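Local coordinates for RagB/SusD domain protein (PDB 5J5U) that binds chitin and probably serves, as a SusD-like outer-membrane lipoprotein, in capturing chitin chains for uptake and breakdown, at residues L184-M194 with H334-L344. Residues are numbered along the deposited sequence; the frame is centred on the assembly and turned at random.
Sequences LANTMRLRLAM and HVSYSESQLLL
A buried Arg191–Glu339 salt bridge ties two helices of the SusD-like, TPR-related helical fold together, a worked example of how a charged pair can be housed inside a helical core. Segment 184-194 of helix 178-195 packs on the 337-344 part of helix 337-349, the axes of these short segments approaching to 9.9 Å at a crossing angle of 45°, and residues 334-335, just before the second helix, extend the interface. Arg191 grips the carboxylate side-on, its guanidinium nearly coplanar with it: NE donates to Glu339 OE2 at 2.6 Å and NH2 to Glu339 OE1 at 3.0 Å, each oxygen using its syn lone pair. A bend at chi3 (-79°) of an otherwise stretched Arg191 chain turns that edge to the acid. NH2 also bonds His334 O, while NH1 is taken by Gln113 of helix 98-119 and Glu339 OE2 accepts from Tyr411 OH, so both charged groups are held against rotation. A leucine in place of Arg191 would probably leave the Glu339 carboxylate buried without its countercharge and His334 O without this donor.

Apolar side chains flank the bridge. On the side of Val335, its CG2 meets Leu184 CD1 and Met188 SD, each at 3.8 Å, while CG1 lies against Thr187 CG2, a methyl that also touches Ser340 CB at 3.6 Å. Farther along the helices, Leu343 splays its two methyls, CD1 over Arg191 CA and CD2 against Met194 CG, and Leu190 CD2 crosses to Leu344 CG at 3.6 Å. Glu339 has a second task, forming a capping box with Ser336 at the start of its helix: its own N donates to Ser336 OG at 2.9 Å, whereas the return bond from Ser336 N to Glu339 OE1 is weak.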
loop_
_atom_site.group_PDB
_atom_site.type_symbol
_atom_site.label_atom_id
_atom_site.label_comp_id
_atom_site.label_asym_id
_atom_site.label_seq_id
_atom_site.Cartn_x
_atom_site.Cartn_y
_atom_site.Cartn_z
ATOM N N LEU A 184 5.633 2.543 -15.139
ATOM C CA LEU A 184 5.202 1.753 -13.975
ATOM C C LEU A 184 6.383 0.977 -13.407
ATOM O O LEU A 184 6.562 0.903 -12.183
ATOM C CB LEU A 184 4.075 0.773 -14.326
ATOM C CG LEU A 184 3.791 -0.238 -13.203
ATOM C CD1 LEU A 184 3.170 0.429 -12.001
ATOM C CD2 LEU A 184 2.925 -1.396 -13.677
ATOM N N ALA A 185 7.190 0.424 -14.313
ATOM C CA ALA A 185 8.390 -0.296 -13.932
ATOM C C ALA A 185 9.338 0.608 -13.154
ATOM O O ALA A 185 9.848 0.230 -12.093
ATOM C CB ALA A 185 9.079 -0.855 -15.167
ATOM N N ASN A 186 9.533 1.826 -13.646
ATOM C CA ASN A 186 10.444 2.756 -12.971
ATOM C C ASN A 186 9.922 3.313 -11.631
ATOM O O ASN A 186 10.704 3.614 -10.723
ATOM C CB ASN A 186 10.781 3.914 -13.906
ATOM C CG ASN A 186 11.661 3.487 -15.060
ATOM O OD1 ASN A 186 12.577 2.673 -14.892
ATOM N ND2 ASN A 186 11.366 4.004 -16.247
ATOM N N THR A 187 8.609 3.492 -11.531
ATOM C CA THR A 187 8.008 3.991 -10.302
ATOM C C THR A 187 8.095 2.911 -9.218
ATOM O O THR A 187 8.478 3.204 -8.075
ATOM C CB THR A 187 6.550 4.437 -10.535
ATOM O OG1 THR A 187 6.513 5.346 -11.640
ATOM C CG2 THR A 187 5.988 5.138 -9.299
ATOM N N MET A 188 7.778 1.666 -9.586
ATOM C CA MET A 188 7.998 0.534 -8.681
ATOM C C MET A 188 9.459 0.482 -8.233
ATOM O O MET A 188 9.751 0.266 -7.048
ATOM C CB MET A 188 7.593 -0.791 -9.345
ATOM C CG MET A 188 6.078 -1.054 -9.331
ATOM S SD MET A 188 5.450 -1.179 -7.628
ATOM C CE MET A 188 6.240 -2.686 -7.061
ATOM N N ARG A 189 10.371 0.687 -9.188
ATOM C CA ARG A 189 11.806 0.670 -8.888
ATOM C C ARG A 189 12.156 1.705 -7.831
ATOM O O ARG A 189 12.900 1.415 -6.885
ATOM C CB ARG A 189 12.615 0.914 -10.155
ATOM C CG ARG A 189 14.120 0.947 -9.949
ATOM C CD ARG A 189 14.785 0.758 -11.298
ATOM N NE ARG A 189 16.237 0.680 -11.226
ATOM C CZ ARG A 189 17.006 0.434 -12.279
ATOM N NH1 ARG A 189 16.449 0.247 -13.469
ATOM N NH2 ARG A 189 18.322 0.359 -12.144
ATOM N N LEU A 190 11.592 2.901 -7.975
ATOM C CA LEU A 190 11.802 3.970 -6.987
ATOM C C LEU A 190 11.202 3.648 -5.598
ATOM O O LEU A 190 11.757 4.021 -4.555
ATOM C CB LEU A 190 11.214 5.286 -7.526
ATOM C CG LEU A 190 11.330 6.540 -6.671
ATOM C CD1 LEU A 190 12.773 6.910 -6.447
ATOM C CD2 LEU A 190 10.571 7.683 -7.329
ATOM N N ARG A 191 10.030 3.019 -5.598
ATOM C CA ARG A 191 9.391 2.595 -4.358
ATOM C C ARG A 191 10.307 1.609 -3.610
ATOM O O ARG A 191 10.526 1.714 -2.397
ATOM C CB ARG A 191 8.018 1.966 -4.656
ATOM C CG ARG A 191 7.389 1.258 -3.471
ATOM C CD ARG A 191 6.215 0.386 -3.873
ATOM N NE ARG A 191 5.007 1.169 -4.081
ATOM C CZ ARG A 191 3.812 0.637 -4.277
ATOM N NH1 ARG A 191 3.683 -0.690 -4.285
ATOM N NH2 ARG A 191 2.755 1.430 -4.443
ATOM N N LEU A 192 10.842 0.644 -4.350
ATOM C CA LEU A 192 11.758 -0.337 -3.762
ATOM C C LEU A 192 13.068 0.352 -3.324
ATOM O O LEU A 192 13.630 0.031 -2.270
ATOM C CB LEU A 192 12.011 -1.476 -4.754
ATOM C CG LEU A 192 10.709 -2.215 -5.097
ATOM C CD1 LEU A 192 10.831 -3.064 -6.322
ATOM C CD2 LEU A 192 10.224 -3.062 -3.940
ATOM N N ALA A 193 13.539 1.312 -4.118
ATOM C CA ALA A 193 14.763 2.012 -3.777
ATOM C C ALA A 193 14.616 2.735 -2.468
ATOM O O ALA A 193 15.479 2.634 -1.598
ATOM C CB ALA A 193 15.156 3.005 -4.870
ATOM N N MET A 194 13.517 3.470 -2.310
ATOM C CA MET A 194 13.323 4.194 -1.055
ATOM C C MET A 194 13.137 3.212 0.091
ATOM O O MET A 194 13.583 3.475 1.217
ATOM C CB MET A 194 12.147 5.165 -1.152
ATOM C CG MET A 194 12.415 6.331 -2.131
ATOM S SD MET A 194 13.988 7.230 -1.910
ATOM C CE MET A 194 15.039 6.327 -2.981
ATOM N N HIS A 334 -3.156 0.988 -7.284
ATOM C CA HIS A 334 -1.961 0.234 -6.878
ATOM C C HIS A 334 -0.689 1.077 -6.698
ATOM O O HIS A 334 0.009 0.958 -5.687
ATOM C CB HIS A 334 -1.664 -0.867 -7.896
ATOM C CG HIS A 334 -2.643 -1.995 -7.865
ATOM N ND1 HIS A 334 -2.709 -2.891 -6.820
ATOM C CD2 HIS A 334 -3.592 -2.376 -8.750
ATOM C CE1 HIS A 334 -3.657 -3.776 -7.063
ATOM N NE2 HIS A 334 -4.211 -3.484 -8.228
ATOM N N VAL A 335 -0.362 1.874 -7.712
ATOM C CA VAL A 335 0.816 2.734 -7.700
ATOM C C VAL A 335 0.430 4.093 -8.267
ATOM O O VAL A 335 -0.337 4.169 -9.228
ATOM C CB VAL A 335 1.989 2.143 -8.514
ATOM C CG1 VAL A 335 3.274 2.850 -8.148
ATOM C CG2 VAL A 335 2.109 0.598 -8.317
ATOM N N SER A 336 0.970 5.166 -7.701
ATOM C CA SER A 336 0.430 6.476 -8.014
ATOM C C SER A 336 1.487 7.500 -8.393
ATOM O O SER A 336 2.673 7.334 -8.089
ATOM C CB SER A 336 -0.374 7.000 -6.825
ATOM O OG SER A 336 0.483 7.376 -5.766
ATOM N N TYR A 337 1.036 8.556 -9.070
ATOM C CA TYR A 337 1.903 9.674 -9.432
ATOM C C TYR A 337 2.254 10.478 -8.181
ATOM O O TYR A 337 3.400 10.925 -7.986
ATOM C CB TYR A 337 1.218 10.569 -10.471
ATOM C CG TYR A 337 2.005 11.824 -10.798
ATOM C CD1 TYR A 337 3.253 11.740 -11.394
ATOM C CD2 TYR A 337 1.499 13.084 -10.519
ATOM C CE1 TYR A 337 3.980 12.865 -11.697
ATOM C CE2 TYR A 337 2.225 14.230 -10.825
ATOM C CZ TYR A 337 3.467 14.105 -11.414
ATOM O OH TYR A 337 4.212 15.218 -11.722
ATOM N N SER A 338 1.260 10.625 -7.312
ATOM C CA SER A 338 1.463 11.274 -6.028
ATOM C C SER A 338 2.605 10.593 -5.280
ATOM O O SER A 338 3.535 11.252 -4.807
ATOM C CB SER A 338 0.177 11.246 -5.197
ATOM O OG SER A 338 0.416 11.709 -3.876
ATOM N N GLU A 339 2.538 9.266 -5.191
ATOM C CA GLU A 339 3.601 8.491 -4.547
ATOM C C GLU A 339 4.981 8.767 -5.161
ATOM O O GLU A 339 5.923 9.042 -4.437
ATOM C CB GLU A 339 3.288 6.988 -4.614
ATOM C CG GLU A 339 4.513 6.106 -4.501
ATOM C CD GLU A 339 4.179 4.631 -4.558
ATOM O OE1 GLU A 339 3.088 4.301 -5.077
ATOM O OE2 GLU A 339 5.017 3.809 -4.100
ATOM N N SER A 340 5.092 8.691 -6.486
ATOM C CA SER A 340 6.386 8.866 -7.152
ATOM C C SER A 340 6.957 10.239 -6.850
ATOM O O SER A 340 8.157 10.378 -6.616
ATOM C CB SER A 340 6.271 8.666 -8.672
ATOM O OG SER A 340 5.490 9.678 -9.291
ATOM N N GLN A 341 6.093 11.252 -6.823
ATOM C CA GLN A 341 6.570 12.607 -6.557
ATOM C C GLN A 341 6.987 12.778 -5.099
ATOM O O GLN A 341 7.951 13.484 -4.800
ATOM C CB GLN A 341 5.497 13.643 -6.922
ATOM C CG GLN A 341 5.161 13.690 -8.407
ATOM C CD GLN A 341 6.414 13.746 -9.265
ATOM O OE1 GLN A 341 7.041 14.793 -9.386
ATOM N NE2 GLN A 341 6.783 12.615 -9.862
ATOM N N LEU A 342 6.282 12.122 -4.187
ATOM C CA LEU A 342 6.628 12.236 -2.766
ATOM C C LEU A 342 7.938 11.473 -2.456
ATOM O O LEU A 342 8.790 11.935 -1.689
ATOM C CB LEU A 342 5.465 11.740 -1.900
ATOM C CG LEU A 342 4.232 12.656 -1.854
ATOM C CD1 LEU A 342 3.071 12.040 -1.080
ATOM C CD2 LEU A 342 4.578 13.999 -1.257
ATOM N N LEU A 343 8.125 10.334 -3.110
ATOM C CA LEU A 343 9.376 9.586 -3.000
ATOM C C LEU A 343 10.530 10.397 -3.581
ATOM O O LEU A 343 11.597 10.466 -2.986
ATOM C CB LEU A 343 9.265 8.236 -3.723
ATOM C CG LEU A 343 8.291 7.219 -3.127
ATOM C CD1 LEU A 343 8.090 6.041 -4.047
ATOM C CD2 LEU A 343 8.764 6.772 -1.737
ATOM N N LEU A 344 10.303 11.042 -4.727
ATOM C CA LEU A 344 11.336 11.906 -5.295
ATOM C C LEU A 344 11.638 13.096 -4.371
ATOM O O LEU A 344 12.784 13.528 -4.291
ATOM C CB LEU A 344 10.935 12.391 -6.691
ATOM C CG LEU A 344 11.116 11.254 -7.711
ATOM C CD1 LEU A 344 10.644 11.633 -9.110
ATOM C CD2 LEU A 344 12.559 10.710 -7.718
#